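Local structure of catabolite control protein A (Lactococcus lactis, 2O20) at residues A167-L175 / H323-T331. The protein probably acts as a global DNA-binding transcription regulator of carbon catabolite repression and activation. The protein carries 1 engineered substitution. Residues are numbered along the deposited sequence; the frame is centred on the assembly and turned at random.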
# COMPACT_ATOMS: atom_id res chain seq x y z
N ALA D 167 2.01 -23.47 6.92
CA ALA D 167 1.21 -22.30 7.32
C ALA D 167 -0.31 -22.58 7.28
O ALA D 167 -1.03 -22.21 8.20
CB ALA D 167 1.57 -21.08 6.46
N ALA D 168 -0.77 -23.24 6.22
CA ALA D 168 -2.19 -23.59 6.07
C ALA D 168 -2.61 -24.66 7.12
O ALA D 168 -3.71 -24.58 7.67
CB ALA D 168 -2.48 -24.06 4.64
N TYR D 169 -1.74 -25.63 7.41
CA TYR D 169 -1.97 -26.61 8.48
C TYR D 169 -2.08 -25.94 9.86
O TYR D 169 -3.06 -26.18 10.55
CB TYR D 169 -0.85 -27.68 8.49
CG TYR D 169 -0.95 -28.66 9.65
CD1 TYR D 169 -1.81 -29.75 9.60
CD2 TYR D 169 -0.16 -28.48 10.80
CE1 TYR D 169 -1.90 -30.65 10.67
CE2 TYR D 169 -0.21 -29.37 11.86
CZ TYR D 169 -1.10 -30.45 11.80
OH TYR D 169 -1.15 -31.33 12.85
N GLN D 170 -1.11 -25.09 10.22
CA GLN D 170 -1.10 -24.42 11.54
C GLN D 170 -2.32 -23.46 11.68
O GLN D 170 -2.92 -23.37 12.74
CB GLN D 170 0.18 -23.62 11.74
CG GLN D 170 1.43 -24.47 11.97
CD GLN D 170 2.70 -23.68 11.76
OE1 GLN D 170 2.68 -22.55 11.28
NE2 GLN D 170 3.84 -24.29 12.11
N SER D 171 -2.67 -22.75 10.61
CA SER D 171 -3.82 -21.85 10.61
C SER D 171 -5.14 -22.60 10.86
O SER D 171 -5.99 -22.20 11.70
CB SER D 171 -3.89 -21.07 9.27
OG SER D 171 -2.78 -20.24 9.11
N THR D 172 -5.34 -23.68 10.10
CA THR D 172 -6.55 -24.50 10.23
C THR D 172 -6.63 -25.12 11.63
O THR D 172 -7.67 -25.05 12.27
CB THR D 172 -6.60 -25.57 9.12
OG1 THR D 172 -6.45 -24.93 7.84
CG2 THR D 172 -7.91 -26.40 9.19
N LYS D 173 -5.52 -25.68 12.13
CA LYS D 173 -5.48 -26.26 13.48
C LYS D 173 -5.80 -25.26 14.59
O LYS D 173 -6.45 -25.59 15.56
CB LYS D 173 -4.09 -26.89 13.73
CG LYS D 173 -4.02 -27.83 14.89
CD LYS D 173 -2.61 -28.48 14.98
CE LYS D 173 -2.57 -29.58 16.01
NZ LYS D 173 -1.26 -30.29 15.92
N LYS D 174 -5.35 -24.01 14.44
CA LYS D 174 -5.68 -22.97 15.39
C LYS D 174 -7.20 -22.75 15.50
O LYS D 174 -7.73 -22.56 16.59
CB LYS D 174 -4.97 -21.68 14.98
CG LYS D 174 -5.19 -20.53 15.93
CD LYS D 174 -4.21 -19.40 15.66
CE LYS D 174 -4.60 -18.18 16.42
NZ LYS D 174 -4.36 -18.34 17.88
N LEU D 175 -7.89 -22.78 14.37
CA LEU D 175 -9.35 -22.60 14.37
C LEU D 175 -10.06 -23.87 14.90
O LEU D 175 -11.10 -23.80 15.56
CB LEU D 175 -9.84 -22.27 12.96
CG LEU D 175 -9.33 -20.93 12.40
CD1 LEU D 175 -9.64 -20.77 10.92
CD2 LEU D 175 -9.88 -19.77 13.19
N HIS D 323 8.14 -18.73 8.82
CA HIS D 323 7.02 -17.82 9.10
C HIS D 323 6.58 -18.02 10.56
O HIS D 323 7.03 -18.96 11.21
CB HIS D 323 5.83 -18.14 8.18
CG HIS D 323 5.21 -19.47 8.46
ND1 HIS D 323 5.72 -20.65 7.94
CD2 HIS D 323 4.16 -19.83 9.23
CE1 HIS D 323 4.98 -21.66 8.35
NE2 HIS D 323 4.04 -21.19 9.16
N GLU D 324 5.70 -17.16 11.05
CA GLU D 324 5.08 -17.27 12.38
C GLU D 324 3.59 -16.98 12.22
O GLU D 324 3.17 -16.56 11.14
CB GLU D 324 5.66 -16.22 13.33
CG GLU D 324 7.16 -16.21 13.46
CD GLU D 324 7.70 -14.80 13.37
OE1 GLU D 324 7.75 -14.26 12.23
OE2 GLU D 324 8.06 -14.22 14.44
N ILE D 325 2.81 -17.19 13.29
CA ILE D 325 1.41 -16.71 13.36
C ILE D 325 1.35 -15.69 14.47
O ILE D 325 1.83 -15.93 15.59
CB ILE D 325 0.42 -17.86 13.60
CG1 ILE D 325 0.39 -18.78 12.37
CG2 ILE D 325 -0.99 -17.33 13.95
CD1 ILE D 325 -0.63 -19.87 12.40
N PHE D 326 0.83 -14.50 14.14
CA PHE D 326 0.58 -13.46 15.12
C PHE D 326 -0.89 -13.44 15.52
O PHE D 326 -1.75 -13.11 14.68
CB PHE D 326 0.97 -12.09 14.55
CG PHE D 326 2.45 -11.92 14.29
CD1 PHE D 326 3.41 -12.71 14.93
CD2 PHE D 326 2.88 -10.92 13.46
CE1 PHE D 326 4.76 -12.53 14.67
CE2 PHE D 326 4.24 -10.72 13.21
CZ PHE D 326 5.17 -11.52 13.82
N SER D 327 -1.18 -13.74 16.78
CA SER D 327 -2.57 -13.82 17.27
C SER D 327 -3.05 -12.44 17.68
O SER D 327 -2.41 -11.78 18.50
CB SER D 327 -2.68 -14.80 18.44
OG SER D 327 -2.45 -16.12 17.99
N ARG D 328 -4.17 -12.01 17.10
CA ARG D 328 -4.73 -10.69 17.37
C ARG D 328 -6.23 -10.85 17.69
O ARG D 328 -6.65 -11.90 18.20
CB ARG D 328 -4.40 -9.72 16.21
CG ARG D 328 -2.89 -9.48 16.00
CD ARG D 328 -2.62 -8.38 14.98
NE ARG D 328 -1.20 -8.23 14.68
CZ ARG D 328 -0.66 -8.33 13.47
NH1 ARG D 328 -1.41 -8.59 12.40
NH2 ARG D 328 0.65 -8.18 13.34
N ARG D 329 -7.05 -9.83 17.44
CA ARG D 329 -8.43 -9.86 17.94
C ARG D 329 -9.47 -10.41 16.94
O ARG D 329 -10.66 -10.38 17.24
CB ARG D 329 -8.81 -8.48 18.47
CG ARG D 329 -7.88 -8.09 19.64
CD ARG D 329 -8.39 -6.96 20.49
NE ARG D 329 -7.52 -6.66 21.64
CZ ARG D 329 -6.38 -5.96 21.60
NH1 ARG D 329 -5.87 -5.47 20.46
NH2 ARG D 329 -5.72 -5.75 22.73
N SER D 330 -9.05 -10.99 15.81
CA SER D 330 -10.00 -11.69 14.93
C SER D 330 -10.09 -13.19 15.16
O SER D 330 -10.83 -13.87 14.43
CB SER D 330 -9.74 -11.40 13.44
OG SER D 330 -8.49 -11.93 13.01
N THR D 331 -9.35 -13.68 16.17
CA THR D 331 -9.43 -15.06 16.65
C THR D 331 -9.61 -15.05 18.18
O THR D 331 -9.30 -14.06 18.86
CB THR D 331 -8.19 -15.91 16.24
OG1 THR D 331 -6.97 -15.24 16.61
CG2 THR D 331 -8.18 -16.13 14.73
O HOH W 1 -6.19 -15.85 19.14
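Lys174 NZ gives a hydrogen bond to Ser327 OG (2.9 Å) and a weak one to a water. The same water lies 2.7 Å from Thr331 OG1, so the ammonium holds Ser327 directly and Thr331 only through a weak water link. The setting is the periplasmic-binding-protein-like effector domain of the LacI family. Helix 164-177 runs beside the tail, whose strand 324-326 pairs antiparallel with strand 289-291. The Lys174 chain is extended until its last torsion (chi4 72°), and that bend turns NZ toward Ser327. The side chains of Lys174 and Thr331 lie nearly perpendicular, with Lys174 CE 3.8 Å from Thr331 OG1. Thr331 OG1 also hydrogen-bonds Thr288.

A second polar link lies at the other end. His323 NE2 donates to Gln170 OE1 over 2.9 Å, with an N-H...O angle of 150°. The Gln170 and His323 side chains reach toward each other from their two segments. OE1 meets the edge of the ring, and the amide plane is turned 50° from the ring plane. NE2 lies out of the amide carbonyl plane, and OE1 lies somewhat out of the ring plane. Over one ring face sits Ala167 CB, 4.0 Å from the centroid of the His323 ring, a CH-pi contact. With alanine at His323 the imidazole is lost, which would probably leave Gln170 OE1 without its donor and open a gap beside Ala167 CB.

Between the two polar links, Ile325 points at the helix. Its CD1 lies 3.9 Å from Gln170 CB, while its CG2 faces the aliphatic part of Lys174. The Ile325 and Lys174 side chains run alongside each other, pointing opposite ways. Val290 touches Ala167, Ser171 and His323 from the paired strand. Ile325 CD1 also meets Ser171 OG, a buried hydroxyl that is already committed: it donates to Ala167 O at 2.8 Å, while Ser171 N reaches that oxygen from the opposite face of its carbonyl plane.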